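Local coordinates for uncharacterized protein (Pyrococcus horikoshii, PDB 2P8T) that is of unknown function but may bind ATP and perhaps act as an aminoacyl-tRNA ligase, at residues Leu42-Gly45 with Ser46-Leu50. Numbering follows the deposited sequence.
Sequences LGEG and SVRTL
Leu42 and Val47 meet at the start of helix 44-56, which follows helices 17-26 and 33-40 in a domain of the helix-turn-helix clan. Gly43 is the N-cap residue. Val47 turns CG2 back toward the incoming loop, 3.6 Å from Leu42 CB; its chi1 of 172° sets CG1 anti to the backbone N and leaves CG2 beside that N, facing the residue before the cap. This apolar contact between the residue before the N-cap and the fourth residue after it is a hydrophobic staple, and Leu42 also rests on Asp19 of helix 17-26. The Val47 N-H donates to Gly43 O over 2.9 Å, almost straight at 169°. On the outer side Glu44 and Arg48, one turn apart, run side by side in the same direction, their carboxylate and guanidinium planes 34° apart. Glu44 OE2 lies 3.9 Å from Arg48 NH1, well out of the guanidinium plane, so this long salt bridge rests on charge alone. The same oxygen forms a salt bridge with Arg33, whose NH2 lies close to that of Arg48, so the carboxylate probably offsets the two like charges. Ser46 OG is hydrogen-bonded to Glu14 O, tying this turn to Glu14, just ahead of helix 17-26. Gly45 O is gripped twice by Thr49, from opposite faces of its carbonyl plane: by the backbone N at 3.1 Å and by the hydroxyl OG1 at 2.9 Å.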
ATOM      1  N   LEU A  42     -11.644  -5.058   8.405  1.00 45.38           N
ATOM      2  CA  LEU A  42     -11.468  -6.457   8.805  1.00 45.14           C
ATOM      3  C   LEU A  42     -12.298  -6.794  10.037  1.00 44.66           C
ATOM      4  O   LEU A  42     -12.515  -5.942  10.903  1.00 44.28           O
ATOM      5  CB  LEU A  42      -9.996  -6.755   9.103  1.00 45.32           C
ATOM      6  CG  LEU A  42      -9.137  -7.466   8.055  1.00 45.70           C
ATOM      7  CD1 LEU A  42      -8.937  -6.577   6.843  1.00 46.11           C
ATOM      8  CD2 LEU A  42      -7.792  -7.878   8.669  1.00 45.39           C
ATOM      9  N   GLY A  43     -12.738  -8.048  10.114  1.00 44.62           N
ATOM     10  CA  GLY A  43     -13.520  -8.539  11.250  1.00 44.32           C
ATOM     11  C   GLY A  43     -12.788  -8.425  12.573  1.00 44.29           C
ATOM     12  O   GLY A  43     -11.553  -8.394  12.607  1.00 44.17           O
ATOM     13  N   GLU A  44     -13.547  -8.358  13.669  1.00 44.02           N
ATOM     14  CA  GLU A  44     -12.955  -8.253  15.004  1.00 43.87           C
ATOM     15  C   GLU A  44     -12.069  -9.460  15.329  1.00 42.42           C
ATOM     16  O   GLU A  44     -10.980  -9.305  15.870  1.00 42.30           O
ATOM     17  CB  GLU A  44     -14.031  -8.073  16.077  1.00 44.09           C
ATOM     18  CG  GLU A  44     -13.454  -7.616  17.422  1.00 45.80           C
ATOM     19  CD  GLU A  44     -14.505  -7.435  18.500  1.00 46.31           C
ATOM     20  OE1 GLU A  44     -15.425  -8.284  18.598  1.00 49.84           O
ATOM     21  OE2 GLU A  44     -14.399  -6.443  19.264  1.00 49.79           O
ATOM     22  N   GLY A  45     -12.537 -10.657  14.978  1.00 41.17           N
ATOM     23  CA  GLY A  45     -11.768 -11.879  15.192  1.00 38.83           C
ATOM     24  C   GLY A  45     -10.456 -11.846  14.435  1.00 37.44           C
ATOM     25  O   GLY A  45      -9.409 -12.192  14.980  1.00 36.73           O
ATOM     26  N   SER A  46     -10.531 -11.419  13.177  1.00 36.17           N
ATOM     27  CA  SER A  46      -9.374 -11.284  12.289  1.00 35.08           C
ATOM     28  C   SER A  46      -8.345 -10.245  12.763  1.00 33.69           C
ATOM     29  O   SER A  46      -7.149 -10.521  12.766  1.00 32.99           O
ATOM     30  CB  SER A  46      -9.842 -10.955  10.872  1.00 35.40           C
ATOM     31  OG  SER A  46     -10.419 -12.101  10.266  1.00 36.70           O
ATOM     32  N   VAL A  47      -8.816  -9.062  13.146  1.00 32.49           N
ATOM     33  CA  VAL A  47      -7.929  -8.027  13.680  1.00 31.78           C
ATOM     34  C   VAL A  47      -7.285  -8.474  14.997  1.00 30.86           C
ATOM     35  O   VAL A  47      -6.096  -8.270  15.205  1.00 30.34           O
ATOM     36  CB  VAL A  47      -8.647  -6.663  13.865  1.00 31.71           C
ATOM     37  CG1 VAL A  47      -7.752  -5.662  14.616  1.00 31.39           C
ATOM     38  CG2 VAL A  47      -9.044  -6.092  12.528  1.00 32.25           C
ATOM     39  N   ARG A  48      -8.077  -9.075  15.883  1.00 29.97           N
ATOM     40  CA  ARG A  48      -7.564  -9.546  17.169  1.00 28.82           C
ATOM     41  C   ARG A  48      -6.431 -10.529  16.965  1.00 26.70           C
ATOM     42  O   ARG A  48      -5.385 -10.422  17.614  1.00 26.73           O
ATOM     43  CB  ARG A  48      -8.675 -10.210  17.988  1.00 28.98           C
ATOM     44  CG  ARG A  48      -9.450  -9.266  18.873  1.00 33.74           C
ATOM     45  CD  ARG A  48      -9.113  -9.538  20.347  1.00 38.63           C
ATOM     46  NE  ARG A  48      -9.732  -8.600  21.288  1.00 43.02           N
ATOM     47  CZ  ARG A  48     -11.043  -8.432  21.464  1.00 44.69           C
ATOM     48  NH1 ARG A  48     -11.923  -9.121  20.749  1.00 46.66           N
ATOM     49  NH2 ARG A  48     -11.476  -7.547  22.353  1.00 46.12           N
ATOM     50  N   THR A  49      -6.639 -11.476  16.055  1.00 24.69           N
ATOM     51  CA  THR A  49      -5.676 -12.529  15.807  1.00 23.41           C
ATOM     52  C   THR A  49      -4.410 -11.975  15.164  1.00 22.26           C
ATOM     53  O   THR A  49      -3.303 -12.339  15.547  1.00 20.80           O
ATOM     54  CB  THR A  49      -6.284 -13.636  14.918  1.00 23.56           C
ATOM     55  OG1 THR A  49      -7.400 -14.221  15.613  1.00 24.63           O
ATOM     56  CG2 THR A  49      -5.270 -14.695  14.632  1.00 24.02           C
ATOM     57  N   LEU A  50      -4.601 -11.097  14.185  1.00 21.59           N
ATOM     58  CA  LEU A  50      -3.489 -10.413  13.545  1.00 20.81           C
ATOM     59  C   LEU A  50      -2.638  -9.656  14.568  1.00 20.40           C
ATOM     60  O   LEU A  50      -1.423  -9.839  14.577  1.00 20.45           O
ATOM     61  CB  LEU A  50      -3.996  -9.483  12.429  1.00 20.80           C
ATOM     62  CG  LEU A  50      -2.985  -8.538  11.788  1.00 21.64           C
ATOM     63  CD1 LEU A  50      -1.767  -9.270  11.284  1.00 22.49           C
ATOM     64  CD2 LEU A  50      -3.694  -7.777  10.661  1.00 22.06           C
TER